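Local coordinates for protein metalloprotease stcE (Escherichia coli, PDB 4DNY) that is a secreted zinc metalloprotease and mucinase of the metzincin type that probably cleaves O-linked glycoproteins, aiding adhesion and immune evasion of enterohemorrhagic E. coli, at residues Lys26-Val31 against Ala53-His58; Ile57-Gly62 against Phe83-Gly88. One frame throughout, in Å; residues are numbered along the deposited sequence. Where two conformers were deposited one is given.

Interaction 1: Lys26-Val31 against Ala53-His58; sequences KIINTV and ALVEIH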
loop_
_atom_site.group_PDB
_atom_site.type_symbol
_atom_site.label_atom_id
_atom_site.label_comp_id
_atom_site.label_asym_id
_atom_site.label_seq_id
_atom_site.Cartn_x
_atom_site.Cartn_y
_atom_site.Cartn_z
ATOM N N LYS A 26 -4.365 -7.729 -6.455
ATOM C CA LYS A 26 -3.612 -8.621 -5.570
ATOM C C LYS A 26 -3.918 -8.335 -4.159
ATOM O O LYS A 26 -3.731 -7.247 -3.694
ATOM C CB LYS A 26 -2.118 -8.431 -5.817
ATOM C CG LYS A 26 -1.239 -9.039 -4.745
ATOM C CD LYS A 26 -1.200 -10.579 -4.746
ATOM C CE LYS A 26 -0.360 -11.108 -3.558
ATOM N NZ LYS A 26 -0.194 -12.594 -3.544
ATOM N N ILE A 27 -4.341 -9.370 -3.421
ATOM C CA ILE A 27 -4.546 -9.214 -1.972
ATOM C C ILE A 27 -3.367 -9.808 -1.233
ATOM O O ILE A 27 -2.946 -10.907 -1.514
ATOM C CB ILE A 27 -5.837 -9.949 -1.503
ATOM C CG1 ILE A 27 -7.055 -9.254 -2.061
ATOM C CG2 ILE A 27 -5.930 -10.021 0.006
ATOM C CD1 ILE A 27 -7.249 -9.556 -3.462
ATOM N N ILE A 28 -2.828 -9.067 -0.254
ATOM C CA ILE A 28 -1.767 -9.548 0.603
ATOM C C ILE A 28 -2.376 -9.708 1.919
ATOM O O ILE A 28 -2.768 -8.761 2.539
ATOM C CB ILE A 28 -0.566 -8.503 0.627
ATOM C CG1 ILE A 28 0.104 -8.476 -0.733
ATOM C CG2 ILE A 28 0.392 -8.808 1.824
ATOM C CD1 ILE A 28 1.190 -7.442 -0.897
ATOM N N ASN A 29 -2.559 -10.942 2.386
ATOM C CA ASN A 29 -3.293 -11.227 3.629
ATOM C C ASN A 29 -2.786 -12.457 4.345
ATOM O O ASN A 29 -3.545 -13.076 5.105
ATOM C CB ASN A 29 -4.796 -11.369 3.365
ATOM C CG ASN A 29 -5.138 -12.598 2.527
ATOM O OD1 ASN A 29 -4.263 -13.212 1.955
ATOM N ND2 ASN A 29 -6.430 -12.937 2.427
ATOM N N THR A 30 -1.513 -12.772 4.139
ATOM C CA THR A 30 -0.902 -13.907 4.866
ATOM C C THR A 30 0.350 -13.423 5.553
ATOM O O THR A 30 0.901 -12.383 5.179
ATOM C CB THR A 30 -0.515 -15.039 3.872
ATOM O OG1 THR A 30 0.370 -14.494 2.891
ATOM C CG2 THR A 30 -1.752 -15.631 3.229
ATOM N N VAL A 31 0.825 -14.192 6.552
ATOM C CA VAL A 31 1.976 -13.766 7.372
ATOM C C VAL A 31 3.228 -13.572 6.540
ATOM O O VAL A 31 3.892 -12.535 6.637
ATOM C CB VAL A 31 2.230 -14.716 8.546
ATOM C CG1 VAL A 31 3.527 -14.256 9.276
ATOM C CG2 VAL A 31 1.031 -14.720 9.484
ATOM N N ALA A 53 -3.363 -3.924 -11.206
ATOM C CA ALA A 53 -3.714 -2.498 -11.107
ATOM C C ALA A 53 -3.760 -2.006 -9.681
ATOM O O ALA A 53 -3.557 -0.825 -9.396
ATOM C CB ALA A 53 -5.090 -2.273 -11.724
ATOM N N LEU A 54 -4.055 -2.905 -8.759
ATOM C CA LEU A 54 -4.189 -2.598 -7.334
ATOM C C LEU A 54 -3.651 -3.699 -6.467
ATOM O O LEU A 54 -3.896 -4.910 -6.728
ATOM C CB LEU A 54 -5.655 -2.300 -7.031
ATOM C CG LEU A 54 -5.912 -1.696 -5.586
ATOM C CD1 LEU A 54 -6.995 -0.641 -5.634
ATOM C CD2 LEU A 54 -6.226 -2.834 -4.732
ATOM N N VAL A 55 -2.933 -3.309 -5.405
ATOM C CA VAL A 55 -2.533 -4.239 -4.328
ATOM C C VAL A 55 -3.305 -3.817 -3.101
ATOM O O VAL A 55 -3.295 -2.613 -2.742
ATOM C CB VAL A 55 -1.038 -4.195 -4.059
ATOM C CG1 VAL A 55 -0.683 -4.865 -2.708
ATOM C CG2 VAL A 55 -0.225 -4.867 -5.224
ATOM N N GLU A 56 -3.942 -4.764 -2.413
ATOM C CA GLU A 56 -4.737 -4.485 -1.202
ATOM C C GLU A 56 -4.118 -5.319 -0.069
ATOM O O GLU A 56 -4.101 -6.558 -0.157
ATOM C CB GLU A 56 -6.212 -4.844 -1.404
ATOM C CG GLU A 56 -7.021 -4.625 -0.135
ATOM C CD GLU A 56 -8.544 -4.659 -0.368
ATOM O OE1 GLU A 56 -9.035 -4.171 -1.396
ATOM O OE2 GLU A 56 -9.226 -5.151 0.487
ATOM N N ILE A 57 -3.633 -4.628 0.947
ATOM C CA ILE A 57 -2.928 -5.243 2.056
ATOM C C ILE A 57 -3.800 -5.275 3.265
ATOM O O ILE A 57 -4.382 -4.256 3.664
ATOM C CB ILE A 57 -1.664 -4.420 2.359
ATOM C CG1 ILE A 57 -0.674 -4.546 1.211
ATOM C CG2 ILE A 57 -1.011 -4.828 3.742
ATOM C CD1 ILE A 57 0.454 -3.446 1.205
ATOM N N HIS A 58 -3.943 -6.472 3.834
ATOM C CA HIS A 58 -4.748 -6.660 5.066
ATOM C C HIS A 58 -3.827 -7.061 6.195
ATOM O O HIS A 58 -3.325 -8.186 6.220
ATOM C CB HIS A 58 -5.736 -7.789 4.871
ATOM C CG HIS A 58 -6.818 -7.491 3.897
ATOM N ND1 HIS A 58 -7.704 -8.475 3.480
ATOM C CD2 HIS A 58 -7.053 -6.403 3.120
ATOM C CE1 HIS A 58 -8.534 -7.919 2.605
ATOM N NE2 HIS A 58 -8.159 -6.667 2.352
HETATM O O HOH W 1 -8.146 -11.083 4.228
#

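Interaction 2: Ile57-Gly62 against Phe83-Gly88; sequences IHTANG and FVSSAG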
loop_
_atom_site.group_PDB
_atom_site.type_symbol
_atom_site.label_atom_id
_atom_site.label_comp_id
_atom_site.label_asym_id
_atom_site.label_seq_id
_atom_site.Cartn_x
_atom_site.Cartn_y
_atom_site.Cartn_z
ATOM N N ILE A 57 -3.633 -4.628 0.947
ATOM C CA ILE A 57 -2.928 -5.243 2.056
ATOM C C ILE A 57 -3.800 -5.275 3.265
ATOM O O ILE A 57 -4.382 -4.256 3.664
ATOM C CB ILE A 57 -1.664 -4.420 2.359
ATOM C CG1 ILE A 57 -0.674 -4.546 1.211
ATOM C CG2 ILE A 57 -1.011 -4.828 3.742
ATOM C CD1 ILE A 57 0.454 -3.446 1.205
ATOM N N HIS A 58 -3.943 -6.472 3.834
ATOM C CA HIS A 58 -4.748 -6.660 5.066
ATOM C C HIS A 58 -3.827 -7.061 6.195
ATOM O O HIS A 58 -3.325 -8.186 6.220
ATOM C CB HIS A 58 -5.736 -7.789 4.871
ATOM C CG HIS A 58 -6.818 -7.491 3.897
ATOM N ND1 HIS A 58 -7.704 -8.475 3.480
ATOM C CD2 HIS A 58 -7.053 -6.403 3.120
ATOM C CE1 HIS A 58 -8.534 -7.919 2.605
ATOM N NE2 HIS A 58 -8.159 -6.667 2.352
ATOM N N THR A 59 -3.551 -6.131 7.133
ATOM C CA THR A 59 -2.843 -6.482 8.361
ATOM C C THR A 59 -3.877 -6.945 9.391
ATOM O O THR A 59 -5.048 -6.499 9.347
ATOM C CB THR A 59 -2.021 -5.333 8.872
ATOM O OG1 THR A 59 -2.836 -4.173 8.922
ATOM C CG2 THR A 59 -0.760 -5.075 7.973
ATOM N N ALA A 60 -3.471 -7.794 10.302
ATOM C CA ALA A 60 -4.374 -8.334 11.323
ATOM C C ALA A 60 -3.573 -8.713 12.519
ATOM O O ALA A 60 -2.335 -8.720 12.479
ATOM C CB ALA A 60 -5.147 -9.566 10.739
ATOM N N ASN A 61 -4.266 -9.054 13.635
ATOM C CA ASN A 61 -3.560 -9.591 14.775
ATOM C C ASN A 61 -2.822 -10.882 14.352
ATOM O O ASN A 61 -3.369 -11.742 13.668
ATOM C CB ASN A 61 -4.524 -9.838 15.909
ATOM C CG ASN A 61 -5.043 -8.551 16.561
ATOM O OD1 ASN A 61 -4.347 -7.515 16.502
ATOM N ND2 ASN A 61 -6.209 -8.619 17.179
ATOM N N GLY A 62 -1.539 -10.917 14.699
ATOM C CA GLY A 62 -0.684 -12.027 14.316
ATOM C C GLY A 62 -0.131 -11.918 12.906
ATOM O O GLY A 62 0.530 -12.866 12.439
ATOM N N PHE A 83 -4.879 -0.210 1.973
ATOM C CA PHE A 83 -4.585 -0.870 3.282
ATOM C C PHE A 83 -5.861 -1.005 4.054
ATOM O O PHE A 83 -6.637 -0.052 4.116
ATOM C CB PHE A 83 -3.620 -0.042 4.119
ATOM C CG PHE A 83 -2.240 -0.005 3.566
ATOM C CD1 PHE A 83 -1.288 -0.882 4.007
ATOM C CD2 PHE A 83 -1.877 0.938 2.592
ATOM C CE1 PHE A 83 -0.005 -0.857 3.469
ATOM C CE2 PHE A 83 -0.583 0.984 2.091
ATOM C CZ PHE A 83 0.333 0.080 2.525
ATOM N N VAL A 84 -6.060 -2.177 4.660
ATOM C CA VAL A 84 -7.112 -2.406 5.629
ATOM C C VAL A 84 -6.549 -3.054 6.861
ATOM O O VAL A 84 -6.022 -4.171 6.775
ATOM C CB VAL A 84 -8.268 -3.298 5.029
ATOM C CG1 VAL A 84 -9.397 -3.449 6.065
ATOM C CG2 VAL A 84 -8.734 -2.744 3.702
ATOM N N SER A 85 -6.562 -2.339 7.984
ATOM C CA SER A 85 -5.977 -2.860 9.222
ATOM C C SER A 85 -7.045 -3.448 10.146
ATOM O O SER A 85 -7.996 -2.769 10.546
ATOM C CB SER A 85 -5.270 -1.774 9.992
ATOM O OG SER A 85 -4.939 -2.296 11.276
ATOM N N SER A 86 -6.817 -4.690 10.549
ATOM C CA SER A 86 -7.573 -5.270 11.677
ATOM C C SER A 86 -6.577 -5.645 12.781
ATOM O O SER A 86 -6.856 -6.479 13.641
ATOM C CB SER A 86 -8.469 -6.452 11.225
ATOM O OG SER A 86 -7.713 -7.444 10.587
ATOM N N ALA A 87 -5.398 -5.006 12.760
ATOM C CA ALA A 87 -4.320 -5.268 13.742
ATOM C C ALA A 87 -4.389 -4.222 14.861
ATOM O O ALA A 87 -4.409 -3.027 14.573
ATOM C CB ALA A 87 -2.963 -5.190 13.083
ATOM N N GLY A 88 -4.387 -4.680 16.094
ATOM C CA GLY A 88 -4.347 -3.776 17.254
ATOM C C GLY A 88 -3.158 -2.859 17.243
ATOM O O GLY A 88 -3.283 -1.653 17.537
HETATM O O HOH W 2 -7.158 -9.520 13.544
#

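Interaction 1: Lys26-Val31 against Ala53-His58
I28 packs its CD1 against V55 CG1 at 3.7 Å, the closest side-chain approach between these two parallel strands, while its CB lies 4.0 Å from I57 CG1. I28 and I57 run alongside each other, whereas I28 meets V55 at a slant. With CG1 of I28 anti to the carbonyl carbon (chi1 -68°) and CD1 extended beyond it, the branch reaches back toward V55; this is the dense, buried face. The backbones pair in parallel: K26 N donates to L54 O, E56 N to K26 O, I28 N to E56 O and H58 N to I28 O, the last nearly straight at 175°.

The face of I27 and E56 is looser, with I27, H58 and the nearby N29 partly exposed. I27 CG2 sits over the H58 ring near its margin, 4.2 Å from ND1. In the ring plane, H58 NE2 donates to the anti lone pair of E56 OE2 at 2.6 Å, and a water links ND1 to N29 ND2, engaging both ring nitrogens and fixing the ring's rotation. E56 OE1 forms salt bridges with R82 and K25.

Helices 31-35 and 43-49 cover the I28, V55 and I57 face; strand 80-86 flanks 54-60 on its other edge.

Interaction 2: Ile57-Gly62 against Phe83-Gly88
I57 lies next to the F83 ring, and the two carry the apolar part of this contact: I57 CD1 comes within 3.5 Å of F83 CE1, and I57 CB and CG2 lie near F83 CD1. Setting CG of F83 anti to the carbonyl carbon (chi1 -69°) starts the ring alongside the isoleucine. On the other face V84 CB approaches H58 CD2 at 3.8 Å.

Backbone hydrogen bonds follow the parallel register. V84 N donates to I57 O in a nearly straight bond, whereas the return bond from T59 N to V84 O is weak, 3.2 Å long and bent to 132°. S86 N donates to T59 O at 2.8 Å.

These are adjacent parallel strands of the mixed five-stranded sheet in the StcE beta-sandwich domain. On the face of I57, the side chains of F83 and S85 touch L102 of strand 98-102, which belongs to the three-stranded sheet.

The side-chain polar bonds lie further along, from T59 to N61 and from S85 to G88. In one of its two conformers, S86 OG may add a second bond to T59 O, in the carbonyl plane at 3.1 Å. S85 OG accepts from A87 N, an ST turn. N61 OD1 receives G88 N in a bond with an N-H...O angle of 176°, and a water accepts from N61 N while donating to S86 O.

In the fold
Interactions 1 and 2 lie on the two edges of strand 54-60, their centres about 11 Å apart, and share I57 and H58. Strand 25-28 pairs with one edge and strand 80-86 with the other, giving three parallel neighbours in the order in which they occur along the chain. The intervening connections differ: 21 residues including helices 31-35 and 43-49 separate the segments of interaction 1, whereas the 20 residues between those of interaction 2 contain no helix but include strand 67-69 of the smaller sheet. Strand 54-60 is thus an interior strand that ties the outermost strand 25-28 to 80-86, with helices 31-35 and 43-49 packed on the face bearing I28, V55 and I57.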